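Local coordinates for protein SYE1 (Shewanella oneidensis, PDB 4AWT) that binds FMN and probably acts as an NAD(P)H-dependent oxidoreductase of the old yellow enzyme family, reducing C=C bonds of its substrates, at residues G58-P63 with A69-I74; P33-N38 with T64-A69; M22-R27 with F98-H103. The protein carries 1 engineered substitution. All coordinates share one frame; numbering follows the deposited sequence. Where two conformers were deposited one is given.

Interaction 1 (G58-P63 with A69-I74); sequences GTQISP and AWTPGI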
loop_
_atom_site.group_PDB
_atom_site.type_symbol
_atom_site.label_atom_id
_atom_site.label_comp_id
_atom_site.label_asym_id
_atom_site.label_seq_id
_atom_site.Cartn_x
_atom_site.Cartn_y
_atom_site.Cartn_z
ATOM N N GLY A 58 0.718 -5.230 1.136
ATOM C CA GLY A 58 1.925 -5.140 0.315
ATOM C C GLY A 58 2.420 -6.524 -0.042
ATOM O O GLY A 58 2.500 -7.438 0.774
ATOM N N THR A 59 2.820 -6.656 -1.314
ATOM C CA THR A 59 3.314 -7.932 -1.815
ATOM C C THR A 59 4.639 -7.653 -2.522
ATOM O O THR A 59 4.746 -6.866 -3.461
ATOM C CB THR A 59 2.242 -8.630 -2.668
ATOM O OG1 THR A 59 2.710 -9.914 -3.076
ATOM C CG2 THR A 59 1.765 -7.914 -3.889
ATOM N N GLN A 60 5.696 -8.253 -1.998
ATOM C CA GLN A 60 7.050 -7.902 -2.439
ATOM C C GLN A 60 7.293 -8.365 -3.860
ATOM O O GLN A 60 6.927 -9.463 -4.295
ATOM C CB GLN A 60 8.123 -8.445 -1.506
ATOM C CG GLN A 60 8.166 -9.963 -1.331
ATOM C CD GLN A 60 7.356 -10.461 -0.178
ATOM O OE1 GLN A 60 6.478 -9.743 0.351
ATOM N NE2 GLN A 60 7.566 -11.687 0.232
ATOM N N ILE A 61 8.014 -7.510 -4.608
ATOM C CA ILE A 61 8.291 -7.718 -6.007
ATOM C C ILE A 61 9.500 -8.607 -6.280
ATOM O O ILE A 61 9.736 -8.974 -7.420
ATOM C CB ILE A 61 8.451 -6.365 -6.741
ATOM C CG1 ILE A 61 9.698 -5.616 -6.275
ATOM C CG2 ILE A 61 7.199 -5.538 -6.614
ATOM C CD1 ILE A 61 9.973 -4.326 -7.015
ATOM N N SER A 62 10.253 -8.939 -5.245
ATOM C CA SER A 62 11.471 -9.717 -5.403
ATOM C C SER A 62 11.892 -10.181 -4.018
ATOM O O SER A 62 11.374 -9.684 -2.992
ATOM C CB SER A 62 12.597 -8.885 -5.989
ATOM O OG SER A 62 13.045 -7.957 -5.005
ATOM N N PRO A 63 12.867 -11.087 -3.928
ATOM C CA PRO A 63 13.340 -11.507 -2.615
ATOM C C PRO A 63 13.894 -10.401 -1.749
ATOM O O PRO A 63 13.814 -10.480 -0.522
ATOM C CB PRO A 63 14.415 -12.559 -2.961
ATOM C CG PRO A 63 13.966 -13.114 -4.277
ATOM C CD PRO A 63 13.383 -11.933 -5.013
ATOM N N ALA A 69 8.520 -10.582 8.113
ATOM C CA ALA A 69 8.364 -12.011 7.960
ATOM C C ALA A 69 6.986 -12.342 7.379
ATOM O O ALA A 69 5.971 -11.754 7.712
ATOM C CB ALA A 69 8.507 -12.707 9.299
ATOM N N TRP A 70 6.985 -13.356 6.519
ATOM C CA TRP A 70 5.772 -14.073 6.109
ATOM C C TRP A 70 4.830 -13.209 5.268
ATOM O O TRP A 70 3.635 -13.523 5.182
ATOM C CB TRP A 70 5.003 -14.719 7.274
ATOM C CG TRP A 70 5.896 -15.389 8.289
ATOM C CD1 TRP A 70 6.863 -16.343 8.025
ATOM C CD2 TRP A 70 5.913 -15.140 9.684
ATOM N NE1 TRP A 70 7.455 -16.707 9.196
ATOM C CE2 TRP A 70 6.903 -15.975 10.238
ATOM C CE3 TRP A 70 5.193 -14.287 10.507
ATOM C CZ2 TRP A 70 7.163 -15.959 11.593
ATOM C CZ3 TRP A 70 5.447 -14.267 11.848
ATOM C CH2 TRP A 70 6.432 -15.100 12.386
ATOM N N THR A 71 5.318 -12.153 4.629
ATOM C CA THR A 71 4.489 -11.419 3.695
ATOM C C THR A 71 4.478 -12.120 2.358
ATOM O O THR A 71 5.482 -12.743 1.935
ATOM C CB THR A 71 4.923 -9.947 3.574
ATOM O OG1 THR A 71 6.262 -9.852 3.037
ATOM C CG2 THR A 71 4.942 -9.275 4.921
ATOM N N PRO A 72 3.362 -12.097 1.634
ATOM C CA PRO A 72 3.268 -12.817 0.374
ATOM C C PRO A 72 4.003 -12.117 -0.727
ATOM O O PRO A 72 3.913 -10.898 -0.862
ATOM C CB PRO A 72 1.746 -12.779 0.074
ATOM C CG PRO A 72 1.296 -11.475 0.738
ATOM C CD PRO A 72 2.106 -11.423 2.020
ATOM N N GLY A 73 4.716 -12.866 -1.570
ATOM C CA GLY A 73 5.337 -12.303 -2.729
ATOM C C GLY A 73 4.469 -12.356 -3.959
ATOM O O GLY A 73 3.401 -12.963 -3.989
ATOM N N ILE A 74 4.986 -11.732 -5.051
ATOM C CA ILE A 74 4.302 -11.734 -6.328
ATOM C C ILE A 74 5.275 -11.964 -7.467
ATOM O O ILE A 74 5.055 -11.483 -8.586
ATOM C CB ILE A 74 3.391 -10.507 -6.492
ATOM C CG1 ILE A 74 2.346 -10.665 -7.589
ATOM C CG2 ILE A 74 4.193 -9.220 -6.618
ATOM C CD1 ILE A 74 1.130 -9.782 -7.378
#
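Gln60 and Gly73 bring the two backbones closest, with 4.7 Å between Gln60 CA and Gly73 CA, where the end of strand 53-60 meets an extended piece of loop and the directions of 58-61 and 71-74 differ by 48°. The main chains share little. Ile74 N donates to Gln60 O at 3.1 Å, and Gln60 N makes a weak, bent bond to Pro72 O. Side chains do most of the work.

The amide of Gln60 bonds to both the hydroxyl and the backbone carbonyl of Thr71. Its OE1 accepts from Thr71 OG1 at 2.7 Å, and its NE2 donates to Thr71 O at 2.9 Å. The second bond is fairly straight at 159°. Thr71 O lies close to the plane of the Gln60 amide, although NE2 itself stands above the carbonyl plane of Thr71. The Gln60 chain turns sharply at CG (chi2 -92°), which carries the amide back past Gly73 to Thr71.

Thr59 reaches the same loop one residue further on. Its OG1 donates to Pro72 O at 2.7 Å, from above the plane of that carbonyl. The hydroxyl is also an acceptor, from the indole Trp83 NE1 of helix 77-92. The side chains of Thr59 and Ile74 cross at about a right angle, with 3.9 Å between Thr59 CG2 and Ile74 CG2. Ile74 in turn packs on Ala99 and Leu101 of strand 96-102.

All the touching residues are buried, so these polar groups need partners inside the protein, and several find them here. Thr71 O can only accept, which sets NE2 on that side and OE1 toward the hydroxyl; together the two bonds hold the amide's rotation. The loop is thus fastened to the strand that carries Gly58, whose N bonds to FMN O4.

Interaction 2 (P33-N38 with T64-A69); sequences PGDVAN and TAKGYA. With BOG (octyl beta-D-glucopyranoside), chain D.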
loop_
_atom_site.group_PDB
_atom_site.type_symbol
_atom_site.label_atom_id
_atom_site.label_comp_id
_atom_site.label_asym_id
_atom_site.label_seq_id
_atom_site.Cartn_x
_atom_site.Cartn_y
_atom_site.Cartn_z
ATOM N N PRO A 33 7.290 -22.982 3.055
ATOM C CA PRO A 33 8.233 -22.012 2.538
ATOM C C PRO A 33 7.573 -21.372 1.323
ATOM O O PRO A 33 6.580 -21.867 0.768
ATOM C CB PRO A 33 9.424 -22.915 2.140
ATOM C CG PRO A 33 8.773 -24.212 1.757
ATOM C CD PRO A 33 7.607 -24.388 2.656
ATOM N N GLY A 34 8.116 -20.270 0.932
ATOM C CA GLY A 34 7.802 -19.683 -0.369
ATOM C C GLY A 34 7.027 -18.383 -0.328
ATOM O O GLY A 34 6.872 -17.767 -1.409
ATOM N N ASP A 35 6.550 -17.947 0.835
ATOM C CA ASP A 35 5.818 -16.696 0.942
ATOM C C ASP A 35 4.644 -16.644 -0.020
ATOM O O ASP A 35 4.457 -15.700 -0.800
ATOM C CB ASP A 35 6.741 -15.489 0.776
ATOM C CG ASP A 35 7.726 -15.293 1.909
ATOM O OD1 ASP A 35 7.434 -15.691 3.053
ATOM O OD2 ASP A 35 8.775 -14.667 1.625
ATOM N N VAL A 36 3.767 -17.662 0.082
ATOM C CA VAL A 36 2.709 -17.859 -0.883
ATOM C C VAL A 36 1.354 -17.476 -0.308
ATOM O O VAL A 36 0.939 -18.003 0.744
ATOM C CB VAL A 36 2.680 -19.332 -1.365
ATOM C CG1 VAL A 36 1.772 -19.452 -2.540
ATOM C CG2 VAL A 36 4.101 -19.828 -1.690
ATOM N N ALA A 37 0.627 -16.601 -0.990
ATOM C CA ALA A 37 -0.747 -16.300 -0.611
ATOM C C ALA A 37 -1.572 -17.620 -0.638
ATOM O O ALA A 37 -1.288 -18.513 -1.408
ATOM C CB ALA A 37 -1.367 -15.314 -1.576
ATOM N N ASN A 38 -2.549 -17.708 0.274
ATOM C CA ASN A 38 -3.124 -18.995 0.588
ATOM C C ASN A 38 -4.625 -18.959 0.912
ATOM O O ASN A 38 -5.316 -17.952 0.728
ATOM C CB ASN A 38 -2.329 -19.614 1.751
ATOM C CG ASN A 38 -2.428 -18.729 2.982
ATOM O OD1 ASN A 38 -3.374 -17.965 3.165
ATOM N ND2 ASN A 38 -1.403 -18.795 3.780
ATOM N N THR A 64 14.525 -9.383 -2.353
ATOM C CA THR A 64 15.176 -8.332 -1.594
ATOM C C THR A 64 14.306 -7.094 -1.383
ATOM O O THR A 64 14.736 -6.125 -0.812
ATOM C CB THR A 64 16.530 -7.923 -2.218
ATOM O OG1 THR A 64 16.346 -7.523 -3.554
ATOM C CG2 THR A 64 17.514 -9.087 -2.181
ATOM N N ALA A 65 13.021 -7.236 -1.777
ATOM C CA ALA A 65 12.022 -6.195 -1.628
ATOM C C ALA A 65 11.189 -6.345 -0.320
ATOM O O ALA A 65 10.376 -5.476 -0.029
ATOM C CB ALA A 65 11.112 -6.205 -2.799
ATOM N N LYS A 66 11.379 -7.436 0.393
ATOM C CA LYS A 66 10.617 -7.831 1.578
ATOM C C LYS A 66 11.135 -7.162 2.832
ATOM O O LYS A 66 12.366 -7.090 3.032
ATOM C CB LYS A 66 10.734 -9.339 1.710
ATOM C CG LYS A 66 9.993 -9.992 2.838
ATOM C CD LYS A 66 10.223 -11.507 2.828
ATOM C CE LYS A 66 9.733 -12.248 4.031
ATOM N NZ LYS A 66 10.039 -13.692 3.860
ATOM N N GLY A 67 10.212 -6.702 3.689
ATOM C CA GLY A 67 10.533 -6.066 4.938
ATOM C C GLY A 67 10.197 -6.795 6.206
ATOM O O GLY A 67 10.753 -6.480 7.251
ATOM N N TYR A 68 9.233 -7.720 6.123
ATOM C CA TYR A 68 8.598 -8.317 7.275
ATOM C C TYR A 68 8.436 -9.787 7.032
ATOM O O TYR A 68 8.155 -10.216 5.915
ATOM C CB TYR A 68 7.225 -7.656 7.563
ATOM C CG TYR A 68 7.343 -6.163 7.725
ATOM C CD1 TYR A 68 7.306 -5.337 6.592
ATOM C CD2 TYR A 68 7.501 -5.566 8.958
ATOM C CE1 TYR A 68 7.466 -3.974 6.691
ATOM C CE2 TYR A 68 7.621 -4.192 9.071
ATOM C CZ TYR A 68 7.631 -3.396 7.929
ATOM O OH TYR A 68 7.769 -2.046 7.973
ATOM N N ALA A 69 8.520 -10.582 8.113
ATOM C CA ALA A 69 8.364 -12.011 7.960
ATOM C C ALA A 69 6.986 -12.342 7.379
ATOM O O ALA A 69 5.971 -11.754 7.712
ATOM C CB ALA A 69 8.507 -12.707 9.299
HETATM C C1 BOG D . 4.041 -2.302 10.200
HETATM O O1 BOG D . 3.671 -2.582 11.522
HETATM C C2 BOG D . 3.426 -3.253 9.222
HETATM O O2 BOG D . 3.899 -4.570 9.407
HETATM C C3 BOG D . 3.738 -2.882 7.764
HETATM O O3 BOG D . 2.962 -3.649 6.886
HETATM C C4 BOG D . 3.315 -1.421 7.554
HETATM O O4 BOG D . 3.661 -1.041 6.265
HETATM C C5 BOG D . 3.926 -0.489 8.593
HETATM O O5 BOG D . 3.515 -0.976 9.856
HETATM C C6 BOG D . 3.474 0.937 8.412
HETATM O O6 BOG D . 4.186 1.690 9.378
HETATM C "C1'" BOG D . 4.589 -2.147 12.497
HETATM C "C2'" BOG D . 4.285 -2.602 13.921
HETATM C "C3'" BOG D . 2.858 -2.412 14.336
HETATM C "C4'" BOG D . 2.456 -2.448 15.806
HETATM C "C5'" BOG D . 1.439 -3.580 15.981
HETATM C "C6'" BOG D . 2.044 -4.727 16.793
HETATM C "C7'" BOG D . 1.022 -5.868 16.935
HETATM C "C8'" BOG D . 1.447 -6.661 18.165
#
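Asp35 and Lys66 meet from opposite directions and form a salt bridge between two loops. Lys66 NZ donates to Asp35 OD2 at 2.7 Å, using the syn lone pair of that oxygen. The other oxygen is further off, with Asp35 OD1 3.4 Å from Lys66 NZ, so the ammonium sits mainly against one oxygen. Every torsion of the lysine is near 180°. The fully extended chain lets it bridge loops whose nearest CA atoms, Asp35 CA and Ala69 CA, are 8.8 Å apart.

The close-packed part lies around the carboxylate. Asp35 is buried, and its OD1 takes a hydrogen bond from Gln32 NE2, so each carboxylate oxygen has a partner. The Asp35 side chain also touches Gln60 and Gln79, while the Lys66 chain runs over Gln60 and Thr71. A buried aspartate with a lysine against it would be expected to stay ionised.

The other side is loose. The loops bury only 80 Å² between them, and Lys66 is partly exposed. Pro33 and Gly34, just before Asp35, are exposed to solvent.

Tyr68, further along the same loop as Lys66, is buried. The sugar hydroxyl O2 of the bound octyl glucoside lies over one face of the Tyr68 ring, offset toward the rim, 3.8 Å from Tyr68 CE2. Tyr68 OH is hydrogen-bonded to Tyr186 OH, which also binds the sugar.

The backbone of Asp35 has left-handed helical angles (phi 54°, psi 55°), and Asp35 and Val36 both face Ser31, which makes a G1 beta bulge. Both loops follow barrel strands, 20-22 and 53-60, and lead to the next helices. Such beta-alpha loops, at the C-terminal ends of the strands, are where a TIM barrel carries its active site.

Interaction 3 (M22-R27 with F98-H103); sequences MPPLTR and FAQLWH. Engineered in segment 22-27: Leu25 (natural residue Met). With FMN (flavin mononucleotide), chain B; BOG (octyl beta-D-glucopyranoside), chain D.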
loop_
_atom_site.group_PDB
_atom_site.type_symbol
_atom_site.label_atom_id
_atom_site.label_comp_id
_atom_site.label_asym_id
_atom_site.label_seq_id
_atom_site.Cartn_x
_atom_site.Cartn_y
_atom_site.Cartn_z
ATOM N N MET A 22 -10.968 -1.078 1.281
ATOM C CA MET A 22 -10.148 -1.825 2.209
ATOM C C MET A 22 -8.708 -1.557 1.796
ATOM O O MET A 22 -8.278 -2.020 0.729
ATOM C CB MET A 22 -10.451 -3.324 2.155
ATOM C CG MET A 22 -9.571 -4.120 3.091
ATOM S SD MET A 22 -9.944 -5.872 2.945
ATOM C CE MET A 22 -8.646 -6.557 3.966
ATOM N N PRO A 23 -7.972 -0.749 2.542
ATOM C CA PRO A 23 -6.610 -0.378 2.140
ATOM C C PRO A 23 -5.690 -1.551 2.447
ATOM O O PRO A 23 -6.071 -2.511 3.107
ATOM C CB PRO A 23 -6.333 0.827 3.043
ATOM C CG PRO A 23 -7.017 0.456 4.341
ATOM C CD PRO A 23 -8.300 -0.267 3.909
ATOM N N PRO A 24 -4.434 -1.438 1.982
ATOM C CA PRO A 24 -3.453 -2.499 2.218
ATOM C C PRO A 24 -3.231 -2.726 3.696
ATOM O O PRO A 24 -2.960 -1.798 4.452
ATOM C CB PRO A 24 -2.184 -1.953 1.568
ATOM C CG PRO A 24 -2.699 -1.133 0.461
ATOM C CD PRO A 24 -3.871 -0.400 1.120
ATOM N N LEU A 25 -3.270 -4.013 4.117
ATOM C CA LEU A 25 -3.068 -4.378 5.511
ATOM C C LEU A 25 -2.231 -5.642 5.570
ATOM O O LEU A 25 -2.752 -6.763 5.458
ATOM C CB LEU A 25 -4.407 -4.590 6.242
ATOM C CG LEU A 25 -5.324 -3.370 6.274
ATOM C CD1 LEU A 25 -6.769 -3.819 6.466
ATOM C CD2 LEU A 25 -4.888 -2.384 7.367
ATOM N N THR A 26 -0.943 -5.501 5.769
ATOM C CA THR A 26 -0.032 -6.635 5.997
ATOM C C THR A 26 -0.532 -7.463 7.155
ATOM O O THR A 26 -0.696 -6.954 8.266
ATOM C CB THR A 26 1.369 -6.089 6.321
ATOM O OG1 THR A 26 1.966 -5.516 5.152
ATOM C CG2 THR A 26 2.320 -7.139 6.834
ATOM N N ARG A 27 -0.706 -8.758 6.899
ATOM C CA ARG A 27 -1.130 -9.714 7.923
ATOM C C ARG A 27 -0.082 -10.796 8.169
ATOM O O ARG A 27 -0.226 -11.583 9.130
ATOM C CB ARG A 27 -2.489 -10.328 7.632
ATOM C CG ARG A 27 -3.579 -9.317 7.322
ATOM C CD ARG A 27 -3.746 -8.219 8.392
ATOM N NE ARG A 27 -4.028 -8.812 9.711
ATOM C CZ ARG A 27 -5.209 -9.277 10.087
ATOM N NH1 ARG A 27 -6.276 -9.095 9.351
ATOM N NH2 ARG A 27 -5.314 -9.896 11.270
ATOM N N PHE A 98 -6.987 -4.703 -6.246
ATOM C CA PHE A 98 -5.682 -4.289 -6.759
ATOM C C PHE A 98 -4.593 -4.895 -5.893
ATOM O O PHE A 98 -4.769 -5.026 -4.681
ATOM C CB PHE A 98 -5.532 -2.772 -6.778
ATOM C CG PHE A 98 -6.133 -2.044 -7.968
ATOM C CD1 PHE A 98 -7.312 -2.442 -8.582
ATOM C CD2 PHE A 98 -5.487 -0.915 -8.467
ATOM C CE1 PHE A 98 -7.826 -1.738 -9.660
ATOM C CE2 PHE A 98 -6.006 -0.212 -9.546
ATOM C CZ PHE A 98 -7.173 -0.612 -10.135
ATOM N N ALA A 99 -3.452 -5.230 -6.495
ATOM C CA ALA A 99 -2.298 -5.731 -5.777
ATOM C C ALA A 99 -1.369 -4.582 -5.411
ATOM O O ALA A 99 -0.954 -3.846 -6.304
ATOM C CB ALA A 99 -1.503 -6.725 -6.613
ATOM N N GLN A 100 -0.994 -4.454 -4.143
ATOM C CA GLN A 100 -0.050 -3.412 -3.745
ATOM C C GLN A 100 1.380 -3.916 -3.931
ATOM O O GLN A 100 1.880 -4.720 -3.168
ATOM C CB GLN A 100 -0.249 -2.932 -2.317
ATOM C CG GLN A 100 0.675 -1.738 -2.089
ATOM C CD GLN A 100 0.733 -1.273 -0.678
ATOM O OE1 GLN A 100 1.145 -2.020 0.231
ATOM N NE2 GLN A 100 0.390 -0.012 -0.450
ATOM N N LEU A 101 2.057 -3.414 -4.980
ATOM C CA LEU A 101 3.424 -3.836 -5.277
ATOM C C LEU A 101 4.389 -3.138 -4.335
ATOM O O LEU A 101 4.413 -1.905 -4.257
ATOM C CB LEU A 101 3.763 -3.514 -6.720
ATOM C CG LEU A 101 2.814 -4.058 -7.770
ATOM C CD1 LEU A 101 3.350 -3.729 -9.164
ATOM C CD2 LEU A 101 2.586 -5.552 -7.623
ATOM N N TRP A 102 5.209 -3.940 -3.651
ATOM C CA TRP A 102 6.000 -3.453 -2.527
ATOM C C TRP A 102 7.503 -3.647 -2.758
ATOM O O TRP A 102 7.957 -4.751 -3.068
ATOM C CB TRP A 102 5.622 -4.196 -1.250
ATOM C CG TRP A 102 5.817 -3.458 0.028
ATOM C CD1 TRP A 102 6.190 -2.170 0.265
ATOM C CD2 TRP A 102 5.539 -4.037 1.304
ATOM N NE1 TRP A 102 6.151 -1.913 1.616
ATOM C CE2 TRP A 102 5.735 -3.031 2.265
ATOM C CE3 TRP A 102 5.106 -5.304 1.714
ATOM C CZ2 TRP A 102 5.500 -3.269 3.621
ATOM C CZ3 TRP A 102 4.872 -5.505 3.058
ATOM C CH2 TRP A 102 5.065 -4.529 3.965
ATOM N N HIS A 103 8.260 -2.591 -2.474
ATOM C CA HIS A 103 9.699 -2.696 -2.208
ATOM C C HIS A 103 9.958 -1.818 -1.001
ATOM O O HIS A 103 9.717 -0.611 -1.025
ATOM C CB HIS A 103 10.572 -2.272 -3.387
ATOM C CG HIS A 103 12.010 -2.695 -3.242
ATOM N ND1 HIS A 103 12.735 -2.485 -2.154
ATOM C CD2 HIS A 103 12.750 -3.391 -4.136
ATOM C CE1 HIS A 103 13.927 -3.001 -2.354
ATOM N NE2 HIS A 103 13.977 -3.563 -3.554
HETATM N N1 FMN B . -0.211 0.285 4.405
HETATM C C2 FMN B . 0.281 -0.064 3.222
HETATM O O2 FMN B . 0.379 0.757 2.272
HETATM N N3 FMN B . 0.703 -1.367 3.000
HETATM C C4 FMN B . 0.641 -2.355 3.969
HETATM O O4 FMN B . 0.947 -3.535 3.650
HETATM C C4A FMN B . 0.228 -1.945 5.234
HETATM N N5 FMN B . 0.221 -2.845 6.299
HETATM C C5A FMN B . -0.590 -2.521 7.420
HETATM C C6 FMN B . -0.848 -3.474 8.373
HETATM C C7 FMN B . -1.674 -3.206 9.492
HETATM C C7M FMN B . -2.010 -4.342 10.429
HETATM C C8 FMN B . -2.174 -1.948 9.636
HETATM C C8M FMN B . -3.092 -1.583 10.785
HETATM C C9 FMN B . -1.904 -0.956 8.670
HETATM C C9A FMN B . -1.121 -1.232 7.548
HETATM N N10 FMN B . -0.899 -0.263 6.548
HETATM C C10 FMN B . -0.284 -0.639 5.370
HETATM C "C1'" FMN B . -1.518 1.060 6.680
HETATM C "C2'" FMN B . -3.026 1.064 6.371
HETATM O "O2'" FMN B . -3.257 0.845 4.989
HETATM C "C3'" FMN B . -3.687 2.386 6.710
HETATM O "O3'" FMN B . -3.224 3.440 5.881
HETATM C "C4'" FMN B . -3.556 2.817 8.183
HETATM O "O4'" FMN B . -3.806 1.739 9.071
HETATM C "C5'" FMN B . -4.399 4.035 8.507
HETATM O "O5'" FMN B . -5.800 3.768 8.330
HETATM P P FMN B . -6.713 3.412 9.614
HETATM O O1P FMN B . -6.246 2.067 10.112
HETATM O O2P FMN B . -6.498 4.504 10.638
HETATM O O3P FMN B . -8.107 3.378 9.039
HETATM C C1 BOG D . 4.041 -2.302 10.200
HETATM O O1 BOG D . 3.671 -2.582 11.522
HETATM C C2 BOG D . 3.426 -3.253 9.222
HETATM O O2 BOG D . 3.899 -4.570 9.407
HETATM C C3 BOG D . 3.738 -2.882 7.764
HETATM O O3 BOG D . 2.962 -3.649 6.886
HETATM C C4 BOG D . 3.315 -1.421 7.554
HETATM O O4 BOG D . 3.661 -1.041 6.265
HETATM C C5 BOG D . 3.926 -0.489 8.593
HETATM O O5 BOG D . 3.515 -0.976 9.856
HETATM C C6 BOG D . 3.474 0.937 8.412
HETATM O O6 BOG D . 4.186 1.690 9.378
HETATM C "C1'" BOG D . 4.589 -2.147 12.497
HETATM C "C2'" BOG D . 4.285 -2.602 13.921
HETATM C "C3'" BOG D . 2.858 -2.412 14.336
HETATM C "C4'" BOG D . 2.456 -2.448 15.806
HETATM C "C5'" BOG D . 1.439 -3.580 15.981
HETATM C "C6'" BOG D . 2.044 -4.727 16.793
HETATM C "C7'" BOG D . 1.022 -5.868 16.935
HETATM C "C8'" BOG D . 1.447 -6.661 18.165
#
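Gln100 meets Pro24 at about a right angle, with Gln100 NE2 3.4 Å from Pro24 CG in the conformer given; Pro24 has a second one. The Gln100 side chain reaches inward from its strand fully extended, CG anti to the backbone N (chi1 -173°), and its amide pairs with the flavin. FMN N3 donates to Gln100 OE1 at 2.9 Å. Gln100 NE2 donates to FMN O2 at 2.8 Å in a nearly straight bond (168°), and also to Glu179 OE2. Replacing Gln100 with a leucine would probably leave FMN N3, FMN O2 and Glu179 without these amide partners. Strand 96-102 is the third of the eight parallel strands of a TIM barrel, and FMN lies at the C-terminal ends of the strands. The residues from Pro23 to Thr26, including the engineered Leu25, line the same pocket. Two residues after Gln100, Trp102 also points toward that loop. Its CH2 lies 3.5 Å from Thr26 OG1, an oblique approach. Thr26 OG1 itself donates to FMN O4 at 2.7 Å. The octyl glucoside sits beside both, its O3 3.7 Å from Trp102 CH2, while His181 stacks on the Trp102 ring.

From the N terminus, segment 22-27 leaves barrel strand 20-22 and opens interaction 3, which closes only when strand 96-102 arrives. Interactions 1 and 2 both nest inside that large loop. Interaction 2 starts at 33-38 and ends at 64-69. Interaction 1 starts at 58-63 and ends at 69-74, so the two cross along the chain and share Ala69. They also touch: Gly73 N lies 2.9 Å from Asp35 O, probably hydrogen-bonded. Interactions 1 and 3 meet in the barrel sheet, where Thr59 pairs with Gln100 and Trp102. Together the three contacts join the ends of the first three barrel strands and their following loops beside the flavin.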